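Local atomic coordinates of azurocidin (Homo sapiens, PDB entry 1A7S), a protein that binds heparin, kills many Gram-negative bacteria, probably through affinity for their lipopolysaccharide, and attracts monocytes and fibroblasts, as a serine protease homolog from neutrophil granules. Residues L30-F35 / G215-P220; R34-A39 / M91-D96; S51-G56 / F71-M76. All coordinates share one frame; numbering follows the deposited sequence. Where two conformers were deposited one is given.

Contact 1 of 3, residues L30-F35 / G215-P220; sequences LIHARF and GVLNNP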
# COMPACT_ATOMS: atom_id res chain seq x y z
N LEU A 30 2.47 -6.06 4.48
CA LEU A 30 3.19 -7.32 4.61
C LEU A 30 2.40 -8.37 3.84
O LEU A 30 1.22 -8.59 4.13
CB LEU A 30 3.27 -7.71 6.11
CG LEU A 30 4.16 -8.91 6.42
CD1 LEU A 30 5.64 -8.58 6.18
CD2 LEU A 30 3.95 -9.42 7.81
N ILE A 31 3.03 -9.04 2.86
CA ILE A 31 2.35 -10.06 2.05
C ILE A 31 2.97 -11.43 2.18
O ILE A 31 2.48 -12.42 1.58
CB ILE A 31 2.26 -9.67 0.57
CG1 ILE A 31 3.63 -9.42 -0.08
CG2 ILE A 31 1.35 -8.43 0.42
CD1 ILE A 31 3.67 -9.66 -1.57
N HIS A 32 3.98 -11.57 3.01
CA HIS A 32 4.76 -12.78 3.24
C HIS A 32 5.65 -12.43 4.43
O HIS A 32 5.92 -11.26 4.70
CB HIS A 32 5.61 -13.06 1.98
CG HIS A 32 6.50 -14.28 2.05
ND1 HIS A 32 6.32 -15.49 1.47
CD2 HIS A 32 7.67 -14.39 2.60
CE1 HIS A 32 7.37 -16.28 1.77
NE2 HIS A 32 8.21 -15.54 2.49
N ALA A 33 6.05 -13.44 5.22
CA ALA A 33 6.88 -13.15 6.34
C ALA A 33 8.09 -12.30 6.07
O ALA A 33 8.57 -11.56 6.92
CB ALA A 33 7.31 -14.48 7.02
N ARG A 34 8.67 -12.33 4.93
CA ARG A 34 9.85 -11.71 4.43
C ARG A 34 9.67 -10.61 3.43
O ARG A 34 10.66 -10.02 2.97
CB ARG A 34 10.87 -12.76 3.90
CG ARG A 34 12.30 -12.38 3.86
CD ARG A 34 13.14 -13.57 3.33
NE ARG A 34 13.06 -14.73 4.17
CZ ARG A 34 13.95 -15.02 5.14
NH1 ARG A 34 14.84 -14.12 5.55
NH2 ARG A 34 13.90 -16.20 5.82
N PHE A 35 8.43 -10.24 3.05
CA PHE A 35 8.24 -9.29 1.99
C PHE A 35 7.05 -8.34 2.24
O PHE A 35 5.97 -8.74 2.63
CB PHE A 35 7.96 -9.96 0.60
CG PHE A 35 9.16 -10.72 0.05
CD1 PHE A 35 9.30 -12.06 0.41
CD2 PHE A 35 10.02 -10.16 -0.82
CE1 PHE A 35 10.35 -12.78 -0.13
CE2 PHE A 35 11.09 -10.84 -1.34
CZ PHE A 35 11.25 -12.18 -0.98
N GLY A 215 6.90 -15.57 -7.93
CA GLY A 215 8.29 -15.86 -8.30
C GLY A 215 9.26 -15.19 -7.30
O GLY A 215 10.21 -15.80 -6.84
N VAL A 216 8.96 -13.91 -7.01
CA VAL A 216 9.83 -13.23 -6.04
C VAL A 216 9.81 -13.87 -4.69
O VAL A 216 10.85 -14.12 -4.06
CB VAL A 216 9.49 -11.73 -5.96
CG1 VAL A 216 10.27 -11.04 -4.86
CG2 VAL A 216 9.71 -11.05 -7.31
N LEU A 217 8.62 -14.18 -4.19
CA LEU A 217 8.42 -14.72 -2.86
C LEU A 217 9.11 -16.08 -2.65
O LEU A 217 9.57 -16.38 -1.57
CB LEU A 217 6.96 -14.90 -2.48
CG LEU A 217 6.05 -13.71 -2.44
CD1 LEU A 217 4.67 -13.93 -2.03
CD2 LEU A 217 6.68 -12.54 -1.79
N ASN A 218 9.11 -16.86 -3.73
CA ASN A 218 9.64 -18.23 -3.68
C ASN A 218 11.13 -18.24 -4.03
O ASN A 218 11.74 -19.34 -3.98
CB ASN A 218 8.90 -19.11 -4.65
CG ASN A 218 7.53 -19.52 -4.12
OD1 ASN A 218 6.44 -19.13 -4.61
ND2 ASN A 218 7.64 -20.41 -3.11
N ASN A 219 11.70 -17.13 -4.41
CA ASN A 219 13.15 -17.02 -4.77
C ASN A 219 13.80 -15.88 -4.05
O ASN A 219 14.33 -14.95 -4.69
CB ASN A 219 13.30 -16.93 -6.28
CG ASN A 219 12.81 -18.19 -6.94
OD1 ASN A 219 13.60 -19.18 -7.03
ND2 ASN A 219 11.57 -18.22 -7.40
N PRO A 220 13.74 -15.90 -2.73
CA PRO A 220 14.33 -14.81 -1.95
C PRO A 220 15.80 -14.63 -2.19
O PRO A 220 16.53 -15.57 -2.48
CB PRO A 220 14.05 -15.19 -0.50
CG PRO A 220 13.94 -16.69 -0.53
CD PRO A 220 13.22 -16.94 -1.84
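F35 and L217 meet where the C-terminal helix of the chymotrypsin-like fold, 210-218, lies against the turn joining strands 23-32 and 35-38 of the N-terminal barrel; the turn segment, 30-35, lies within the region 20-44 that carries antibiotic activity. This side is a type I turn from H32 to F35 with a classic β bulge, I31 and H32 both facing F35. No hydrogen bond crosses the contact; apolar groups fill it. L217 does most of the touching through one methyl: its CD2 lies 3.5 Å from F35 CD1 and 3.6 Å from F35 CG, approaching the ring obliquely, while the two side chains run alongside one another in opposite senses. The same CD2 reaches H32 CB at 4.0 Å and, across a nearly perpendicular crossing, I31 CD1 at 4.2 Å, so a single branch sits among I31, H32 and F35. A chi1 of -67° sets F35 CG beside the backbone N; the ring beyond it also meets V216, whose CG1 comes obliquely to within 3.6 Å of F35 CE2. Just past the helix the N219 side chain folds back, ND2 donating to G215 O in a nearly straight bond (166°) on a carbonyl lone pair. P220 then closes the outer end: its CB lies near the plane of the F35 ring, at the edge, 4.1 Å from CZ.

Contact 2 of 3, residues R34-A39 / M91-D96; sequences RFVMTA and MLLQLD. With EOH (ethanol), chain Q.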
# COMPACT_ATOMS: atom_id res chain seq x y z
N ARG A 34 8.67 -12.33 4.93
CA ARG A 34 9.85 -11.71 4.43
C ARG A 34 9.67 -10.61 3.43
O ARG A 34 10.66 -10.02 2.97
CB ARG A 34 10.87 -12.76 3.90
CG ARG A 34 12.30 -12.38 3.86
CD ARG A 34 13.14 -13.57 3.33
NE ARG A 34 13.06 -14.73 4.17
CZ ARG A 34 13.95 -15.02 5.14
NH1 ARG A 34 14.84 -14.12 5.55
NH2 ARG A 34 13.90 -16.20 5.82
N PHE A 35 8.43 -10.24 3.05
CA PHE A 35 8.24 -9.29 1.99
C PHE A 35 7.05 -8.34 2.24
O PHE A 35 5.97 -8.74 2.63
CB PHE A 35 7.96 -9.96 0.60
CG PHE A 35 9.16 -10.72 0.05
CD1 PHE A 35 9.30 -12.06 0.41
CD2 PHE A 35 10.02 -10.16 -0.82
CE1 PHE A 35 10.35 -12.78 -0.13
CE2 PHE A 35 11.09 -10.84 -1.34
CZ PHE A 35 11.25 -12.18 -0.98
N VAL A 36 7.33 -7.08 1.93
CA VAL A 36 6.36 -6.00 1.90
C VAL A 36 6.11 -5.55 0.48
O VAL A 36 7.04 -5.34 -0.31
CB VAL A 36 6.82 -4.83 2.79
CG1 VAL A 36 6.04 -3.54 2.52
CG2 VAL A 36 6.55 -5.24 4.31
N MET A 37 4.82 -5.42 0.15
CA MET A 37 4.38 -4.92 -1.18
C MET A 37 4.06 -3.42 -1.07
O MET A 37 3.34 -3.01 -0.16
CB MET A 37 3.13 -5.69 -1.61
CG MET A 37 2.58 -5.25 -2.95
SD MET A 37 1.27 -6.35 -3.55
CE MET A 37 -0.08 -5.96 -2.42
N THR A 38 4.59 -2.66 -2.00
CA THR A 38 4.42 -1.22 -2.05
C THR A 38 4.46 -0.79 -3.52
O THR A 38 4.35 -1.63 -4.43
CB THR A 38 5.49 -0.53 -1.21
OG1 THR A 38 5.24 0.86 -1.09
CG2 THR A 38 6.88 -0.77 -1.66
N ALA A 39 4.49 0.52 -3.73
CA ALA A 39 4.56 1.09 -5.07
C ALA A 39 5.98 1.37 -5.44
O ALA A 39 6.76 1.94 -4.67
CB ALA A 39 3.72 2.38 -5.11
N MET A 91 6.27 -2.69 -6.25
CA MET A 91 7.60 -3.01 -5.77
C MET A 91 7.49 -3.96 -4.61
O MET A 91 6.63 -3.71 -3.74
CB MET A 91 8.36 -1.75 -5.39
CG MET A 91 9.82 -2.07 -4.97
SD MET A 91 10.86 -0.76 -5.06
CE MET A 91 10.99 -0.29 -6.76
N LEU A 92 8.31 -4.96 -4.55
CA LEU A 92 8.41 -5.85 -3.41
C LEU A 92 9.72 -5.56 -2.69
O LEU A 92 10.78 -5.55 -3.31
CB LEU A 92 8.36 -7.33 -3.86
CG LEU A 92 7.08 -7.69 -4.62
CD1 LEU A 92 7.05 -9.23 -4.84
CD2 LEU A 92 5.82 -7.26 -3.98
N LEU A 93 9.58 -5.41 -1.39
CA LEU A 93 10.74 -5.14 -0.50
C LEU A 93 10.98 -6.42 0.31
O LEU A 93 10.14 -6.86 1.05
CB LEU A 93 10.39 -4.00 0.44
CG LEU A 93 9.87 -2.68 -0.13
CD1 LEU A 93 9.54 -1.68 0.93
CD2 LEU A 93 10.82 -2.13 -1.16
N GLN A 94 12.19 -6.95 0.12
CA GLN A 94 12.58 -8.12 0.95
C GLN A 94 13.11 -7.54 2.27
O GLN A 94 14.06 -6.73 2.22
CB GLN A 94 13.61 -8.96 0.27
CG GLN A 94 14.01 -10.19 1.06
CD GLN A 94 14.90 -11.15 0.40
OE1 GLN A 94 14.76 -11.37 -0.83
NE2 GLN A 94 15.69 -11.87 1.19
N LEU A 95 12.53 -7.96 3.33
CA LEU A 95 12.99 -7.51 4.69
C LEU A 95 14.25 -8.25 5.07
O LEU A 95 14.53 -9.32 4.56
CB LEU A 95 11.86 -7.81 5.69
CG LEU A 95 10.49 -7.28 5.33
CD1 LEU A 95 9.49 -7.66 6.43
CD2 LEU A 95 10.48 -5.82 5.13
N ASP A 96 15.00 -7.70 6.03
CA ASP A 96 16.25 -8.29 6.46
C ASP A 96 16.08 -9.63 7.16
O ASP A 96 17.05 -10.37 7.33
CB ASP A 96 17.00 -7.34 7.35
CG ASP A 96 16.37 -6.97 8.68
OD1 ASP A 96 16.34 -7.86 9.60
OD2 ASP A 96 15.75 -5.96 8.86
C1 EOH Q . 16.96 -14.61 2.24
C2 EOH Q . 16.56 -16.08 2.36
O EOH Q . 17.30 -14.27 0.86
O HOH W 1 15.65 -11.64 4.11
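R34-A39 and M91-D96 pair as antiparallel strands, 35-38 against 91-95, with axes 4.6 Å apart at closest approach and five backbone hydrogen bonds linking R34 to L95, V36 to L93 and T38 to M91. The non-hydrogen-bonded pairs, F35 with Q94 and M37 with L92, put their side chains on one face; V36, T38, M91 and L93 occupy the other. On the first face Q94 crosses F35 obliquely, its CB 3.5 Å from F35 CE2, with amide and ring planes 62° apart. CG of Q94 is anti to the backbone N (chi1 -178°), and the chain continues extended beside R34, both pointing the same way. Its amide is gripped at both ends: OE1 accepts from G221 N, while NE2 donates to a water and, at 2.9 Å, to the O of an ethanol probably left from the crystallisation liquor. That water also accepts from R34 NH1 and donates to L95 O (2.6 Å), linking R34 to Q94 and L95 at one end of the pairing. C2 of the ethanol lies over one face of the R34 guanidinium, whose NH2 makes a salt bridge with E98. Farther along, L92 CD2 packs on M37 CB at 3.9 Å. On the second face T38 CG2 meets L93 CD1 at 3.8 Å, and V36 CG2 approaches L95 CD2 at 4.1 Å. T38 OG1 is hydrogen-bonded to G27 O. The pair is in the middle of the strand order of the six-stranded barrel, with strand 23-32 next to 35-38 and strand 69-77 next to 91-95, while helix 210-218 packs on F35 and L92.

Contact 3 of 3, residues S51-G56 / F71-M76; sequences STVVLG and FSISSM. With EOH (ethanol), chain J; EOH (ethanol), chain E.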
# COMPACT_ATOMS: atom_id res chain seq x y z
N SER A 51 16.01 3.30 3.14
CA SER A 51 14.77 3.40 3.80
C SER A 51 14.59 2.19 4.74
O SER A 51 15.21 1.15 4.52
CB SER A 51 13.57 3.32 2.77
OG SER A 51 13.69 4.52 1.93
N THR A 52 13.71 2.38 5.71
CA THR A 52 13.32 1.34 6.61
C THR A 52 11.83 1.04 6.53
O THR A 52 11.08 1.81 5.93
CB THR A 52 13.64 1.68 8.08
OG1 THR A 52 12.92 2.81 8.45
CG2 THR A 52 15.15 1.85 8.24
N VAL A 53 11.46 -0.13 7.05
CA VAL A 53 10.09 -0.60 7.05
C VAL A 53 9.66 -0.81 8.49
O VAL A 53 10.33 -1.55 9.19
CB VAL A 53 9.90 -1.92 6.27
CG1 VAL A 53 8.47 -2.42 6.38
CG2 VAL A 53 10.33 -1.73 4.82
N VAL A 54 8.56 -0.19 8.89
CA VAL A 54 8.01 -0.34 10.20
C VAL A 54 6.65 -1.03 10.13
O VAL A 54 5.74 -0.55 9.46
CB VAL A 54 7.85 1.03 10.91
CG1 VAL A 54 7.36 0.83 12.35
CG2 VAL A 54 9.15 1.78 10.92
N LEU A 55 6.55 -2.16 10.80
CA LEU A 55 5.30 -2.92 10.96
C LEU A 55 4.80 -2.79 12.38
O LEU A 55 5.60 -2.55 13.31
CB LEU A 55 5.56 -4.38 10.64
CG LEU A 55 6.19 -4.71 9.27
CD1 LEU A 55 6.28 -6.23 9.13
CD2 LEU A 55 5.39 -4.09 8.16
N GLY A 56 3.53 -3.00 12.62
CA GLY A 56 2.97 -2.92 13.94
C GLY A 56 2.80 -1.52 14.50
O GLY A 56 2.52 -1.38 15.69
N PHE A 71 12.58 -3.07 10.14
CA PHE A 71 13.43 -3.78 9.20
C PHE A 71 14.16 -2.89 8.23
O PHE A 71 13.70 -1.82 7.84
CB PHE A 71 12.55 -4.73 8.30
CG PHE A 71 11.63 -5.63 9.10
CD1 PHE A 71 10.42 -5.19 9.59
CD2 PHE A 71 12.00 -6.94 9.40
CE1 PHE A 71 9.61 -5.96 10.42
CE2 PHE A 71 11.18 -7.75 10.16
CZ PHE A 71 10.00 -7.26 10.70
N SER A 72 15.35 -3.43 7.86
CA SER A 72 16.04 -2.83 6.72
C SER A 72 15.57 -3.62 5.47
O SER A 72 14.98 -4.71 5.58
CB SER A 72 17.57 -2.95 6.82
OG SER A 72 18.08 -2.30 7.99
N ILE A 73 15.86 -3.09 4.33
CA ILE A 73 15.45 -3.60 3.05
C ILE A 73 16.65 -4.27 2.37
O ILE A 73 17.61 -3.57 2.01
CB ILE A 73 14.83 -2.52 2.12
CG1 ILE A 73 13.61 -1.87 2.75
CG2 ILE A 73 14.54 -3.13 0.78
CD1 ILE A 73 13.19 -0.58 2.12
N SER A 74 16.61 -5.59 2.25
CA SER A 74 17.74 -6.36 1.70
C SER A 74 17.69 -6.42 0.15
O SER A 74 18.74 -6.63 -0.48
CB SER A 74 17.70 -7.74 2.27
OG SER A 74 17.86 -7.79 3.66
N SER A 75 16.56 -6.20 -0.44
CA SER A 75 16.46 -6.20 -1.91
C SER A 75 15.12 -5.67 -2.34
O SER A 75 14.16 -5.71 -1.57
CB SER A 75 16.64 -7.68 -2.38
OG SER A 75 15.51 -8.33 -2.57
N MET A 76 15.06 -5.11 -3.54
CA MET A 76 13.80 -4.59 -4.10
C MET A 76 13.60 -5.23 -5.46
O MET A 76 14.56 -5.38 -6.22
CB MET A 76 14.00 -3.04 -4.34
CG MET A 76 14.16 -2.30 -2.96
SD MET A 76 13.93 -0.55 -3.21
CE MET A 76 15.75 -0.08 -1.59
C1 EOH J . 11.63 3.67 12.39
C2 EOH J . 11.86 2.39 13.21
O EOH J . 12.20 3.53 11.05
C1 EOH E . -1.50 -0.84 15.33
C2 EOH E . -2.02 -0.04 14.27
O EOH E . -0.35 -1.26 16.04
O HOH W 2 17.24 -0.53 4.55
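L55 and F71 cross at about a right angle, the leucine methyl CD1 coming obliquely to the ring, 3.6 Å from F71 CE1. With F71 CG beside its backbone N (chi1 -51°), V53 O lies at the ring's edge, near its plane. V53 and I73 also meet at roughly a right angle: V53 CG2 touches I73 CG1 at 3.9 Å. I73 continues towards the start of the other strand, its CD1 3.6 Å from S51 O and 4.0 Å from S51 CB. These side chains flank the pairing of strands 51-55 and 69-77 in the six-stranded antiparallel barrel of this trypsin-like fold. V53 and F71 form a hydrogen-bonded pair: V53 N donates to F71 O and F71 N to V53 O, each at 2.9 Å, the second more bent (149° at the hydrogen). The strands diverge from there, their N-to-C directions 128° apart, well short of antiparallel, and a water bridges the widening gap, donating to S51 O at 2.6 Å and accepting from I73 N. V53 and L55 also pack on A16 of strand 15-20, and L55 and F71 reach L30 and L95 respectively. The chemistry is therefore divided: the side chains meet one another through carbon atoms, whereas two direct bonds and one water satisfy backbone polar groups of V53, F71, S51 and I73.

All three contacts involve the six-stranded N-terminal barrel of the chymotrypsin-like fold, strand order 15-20, 23-32, 35-38, 91-95, 69-77, 51-55. Contact 2 is central: its centre lies about 7 Å from those of contacts 1 and 3, which are about 13 Å apart. Contacts 1 and 2 share R34 and F35, so one hairpin turn serves both the helix and the sheet. Neighbouring strands 91-95 and 69-77 join contacts 2 and 3, with probable hydrogen bonds from S72 N to D96 OD2 and S74 N to Q94 O; L30 meets L55 between contacts 1 and 3. Along the chain contact 3 is nested within contact 2, while contact 1 spans nearly everything, bringing the C-terminal helix 210-218 back onto the barrel.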